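Local coordinates for protein galactose-binding lectin (PDB 6YF6) that binds an alpha-L-fucoside, and judging by its name probably galactose, through a calcium ion in its C-terminal PA-IL-type lectin domain, at residues E80-S85 against N133-K138. Numbering follows the deposited sequence.
With CA (calcium ion), chain D; SFU (methyl 1-seleno-alpha-L-fucopyranoside), chain C; PO4 (phosphate ion), chain F.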
loop_
_atom_site.group_PDB
_atom_site.type_symbol
_atom_site.label_atom_id
_atom_site.label_comp_id
_atom_site.label_asym_id
_atom_site.label_seq_id
_atom_site.Cartn_x
_atom_site.Cartn_y
_atom_site.Cartn_z
ATOM N N GLU A 80 1.818 -21.693 -14.532
ATOM C CA GLU A 80 2.402 -20.579 -15.264
ATOM C C GLU A 80 2.378 -19.295 -14.446
ATOM O O GLU A 80 1.389 -18.978 -13.778
ATOM C CB GLU A 80 1.668 -20.370 -16.588
ATOM C CG GLU A 80 2.187 -21.268 -17.702
ATOM C CD GLU A 80 1.952 -20.694 -19.081
ATOM O OE1 GLU A 80 1.234 -21.335 -19.876
ATOM O OE2 GLU A 80 2.488 -19.604 -19.373
ATOM N N ALA A 81 3.484 -18.558 -14.501
ATOM C CA ALA A 81 3.563 -17.273 -13.821
ATOM C C ALA A 81 2.890 -16.194 -14.667
ATOM O O ALA A 81 3.082 -16.154 -15.885
ATOM C CB ALA A 81 5.021 -16.895 -13.564
ATOM N N PRO A 82 2.092 -15.313 -14.063
ATOM C CA PRO A 82 1.516 -14.208 -14.841
ATOM C C PRO A 82 2.602 -13.278 -15.366
ATOM O O PRO A 82 3.705 -13.199 -14.823
ATOM C CB PRO A 82 0.605 -13.490 -13.834
ATOM C CG PRO A 82 0.389 -14.476 -12.717
ATOM C CD PRO A 82 1.644 -15.287 -12.656
ATOM N N LYS A 83 2.276 -12.568 -16.448
ATOM C CA LYS A 83 3.138 -11.524 -17.003
ATOM C C LYS A 83 2.260 -10.348 -17.398
ATOM O O LYS A 83 1.414 -10.480 -18.287
ATOM C CB LYS A 83 3.926 -12.022 -18.216
ATOM C CG LYS A 83 4.941 -13.109 -17.915
ATOM C CD LYS A 83 5.850 -13.342 -19.119
ATOM C CE LYS A 83 6.824 -14.483 -18.883
ATOM N NZ LYS A 83 7.269 -15.100 -20.167
ATOM N N VAL A 84 2.461 -9.198 -16.757
ATOM C CA VAL A 84 1.527 -8.081 -16.851
ATOM C C VAL A 84 2.286 -6.802 -17.167
ATOM O O VAL A 84 3.344 -6.536 -16.588
ATOM C CB VAL A 84 0.719 -7.933 -15.544
ATOM C CG1 VAL A 84 -0.365 -6.879 -15.698
ATOM C CG2 VAL A 84 0.111 -9.279 -15.141
ATOM N N SER A 85 1.741 -6.006 -18.090
ATOM C CA SER A 85 2.308 -4.713 -18.457
ATOM C C SER A 85 1.206 -3.660 -18.425
ATOM O O SER A 85 0.036 -3.960 -18.166
ATOM C CB SER A 85 2.974 -4.761 -19.840
ATOM O OG SER A 85 2.030 -5.016 -20.868
ATOM N N ASN A 133 -1.337 -18.850 -13.672
ATOM C CA ASN A 133 -1.643 -17.506 -14.153
ATOM C C ASN A 133 -2.702 -16.842 -13.270
ATOM O O ASN A 133 -3.666 -16.248 -13.757
ATOM C CB ASN A 133 -2.095 -17.558 -15.615
ATOM C CG ASN A 133 -2.095 -16.196 -16.270
ATOM O OD1 ASN A 133 -1.373 -15.299 -15.848
ATOM N ND2 ASN A 133 -2.909 -16.036 -17.306
ATOM N N ASP A 134 -2.512 -16.952 -11.956
ATOM C CA ASP A 134 -3.448 -16.441 -10.960
ATOM C C ASP A 134 -2.810 -15.294 -10.185
ATOM O O ASP A 134 -1.683 -15.422 -9.697
ATOM C CB ASP A 134 -3.867 -17.554 -9.996
ATOM C CG ASP A 134 -4.347 -18.796 -10.720
ATOM O OD1 ASP A 134 -5.338 -18.696 -11.472
ATOM O OD2 ASP A 134 -3.734 -19.869 -10.539
ATOM N N PHE A 135 -3.532 -14.183 -10.058
ATOM C CA PHE A 135 -2.964 -12.996 -9.429
ATOM C C PHE A 135 -4.085 -12.063 -8.992
ATOM O O PHE A 135 -5.257 -12.266 -9.319
ATOM C CB PHE A 135 -1.987 -12.280 -10.376
ATOM C CG PHE A 135 -2.572 -11.938 -11.723
ATOM C CD1 PHE A 135 -2.701 -12.906 -12.708
ATOM C CD2 PHE A 135 -2.971 -10.643 -12.008
ATOM C CE1 PHE A 135 -3.231 -12.590 -13.951
ATOM C CE2 PHE A 135 -3.502 -10.321 -13.244
ATOM C CZ PHE A 135 -3.632 -11.297 -14.218
ATOM N N ARG A 136 -3.704 -11.038 -8.227
ATOM C CA ARG A 136 -4.637 -10.051 -7.703
ATOM C C ARG A 136 -4.082 -8.650 -7.919
ATOM O O ARG A 136 -2.869 -8.431 -7.863
ATOM C CB ARG A 136 -4.905 -10.267 -6.195
ATOM C CG ARG A 136 -5.655 -11.556 -5.844
ATOM C CD ARG A 136 -5.596 -11.842 -4.340
ATOM N NE ARG A 136 -6.519 -12.898 -3.931
ATOM C CZ ARG A 136 -6.500 -13.505 -2.746
ATOM N NH1 ARG A 136 -5.598 -13.177 -1.831
ATOM N NH2 ARG A 136 -7.385 -14.453 -2.475
ATOM N N ILE A 137 -4.983 -7.699 -8.163
ATOM C CA ILE A 137 -4.652 -6.280 -8.238
ATOM C C ILE A 137 -5.472 -5.552 -7.185
ATOM O O ILE A 137 -6.708 -5.539 -7.256
ATOM C CB ILE A 137 -4.920 -5.695 -9.633
ATOM C CG1 ILE A 137 -3.912 -6.259 -10.636
ATOM C CG2 ILE A 137 -4.853 -4.168 -9.580
ATOM C CD1 ILE A 137 -4.274 -6.013 -12.094
ATOM N N LYS A 138 -4.791 -4.928 -6.221
ATOM C CA LYS A 138 -5.476 -4.257 -5.126
ATOM C C LYS A 138 -5.511 -2.741 -5.267
ATOM O O LYS A 138 -6.272 -2.092 -4.541
ATOM C CB LYS A 138 -4.829 -4.625 -3.781
ATOM C CG LYS A 138 -3.422 -4.080 -3.565
ATOM C CD LYS A 138 -2.863 -4.553 -2.226
ATOM C CE LYS A 138 -1.427 -4.090 -2.005
ATOM N NZ LYS A 138 -0.914 -4.508 -0.662
HETATM CA CA CA D . -5.966 -20.009 -13.463
HETATM C C1 SFU C . -5.821 -24.932 -12.702
HETATM C C2 SFU C . -6.695 -23.755 -13.135
HETATM C C3 SFU C . -7.018 -22.792 -11.973
HETATM C C4 SFU C . -5.708 -22.397 -11.303
HETATM C C5 SFU C . -5.014 -23.671 -10.826
HETATM C C6 SFU C . -3.690 -23.308 -10.170
HETATM O O2 SFU C . -7.902 -24.257 -13.683
HETATM O O3 SFU C . -7.590 -21.605 -12.495
HETATM O O4 SFU C . -4.829 -21.752 -12.210
HETATM O O5 SFU C . -4.715 -24.559 -11.925
HETATM C CM SFU C . -5.605 -27.511 -11.148
HETATM SE SE SFU C . -6.949 -26.247 -11.673
HETATM P P PO4 F . -2.437 -2.014 1.371
HETATM O O1 PO4 F . -2.197 -3.480 1.632
HETATM O O2 PO4 F . -3.884 -1.681 1.642
HETATM O O3 PO4 F . -2.126 -1.688 -0.070
HETATM O O4 PO4 F . -1.534 -1.201 2.265
HETATM O O HOH W 1 -0.550 -12.736 -17.133
#
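P82 lies against N133 and F135 where the two sheets of this PA-IL-type beta sandwich face each other, just behind the calcium site. Strand 83-88 belongs to one sheet and strand 135-143 to the other, so the contact joins the layers by side chains and a single direct backbone bond at the loop end: N133 N gives its hydrogen to E80 O at 2.7 Å.

The N133 side chain can be traced outward from CB, which sits near E80 O. CG is anti to the backbone N (chi1 -166°). Beyond it the amide oxygen comes up to P82, the two side chains passing in opposite directions: N133 OD1 is 3.2 Å from P82 CA and also touches P82 CB. A water donates a hydrogen to N133 OD1 at 3.0 Å; that water in turn takes the N-H of K83, with K83 N 2.9 Å from the water oxygen, giving a bridge into the start of the strand. ND2 is used on A129 O, so both ends of the buried amide have partners and its rotation is fixed.

F135 is the apolar half. Its chi1 of 54° places CG between the backbone N and the carbonyl carbon, and the ring stands between the sheets. P82 CG meets F135 CD1 obliquely at 3.5 Å, while V84 CG2 sits over one face, offset toward the rim. Ring stacking with F40 of strand 29-40 ties F135 to its own sheet.

D134 turns away from 80-85, and its carboxylate lies in the sugar pocket. I41, T42, S130 and G132 complete the protein's share of the calcium shell, and the fucoside adds O3 and O4. D134 OD1 binds the calcium ion at 2.5 Å, while D134 OD2 lies 2.7 Å from O4 of the sugar.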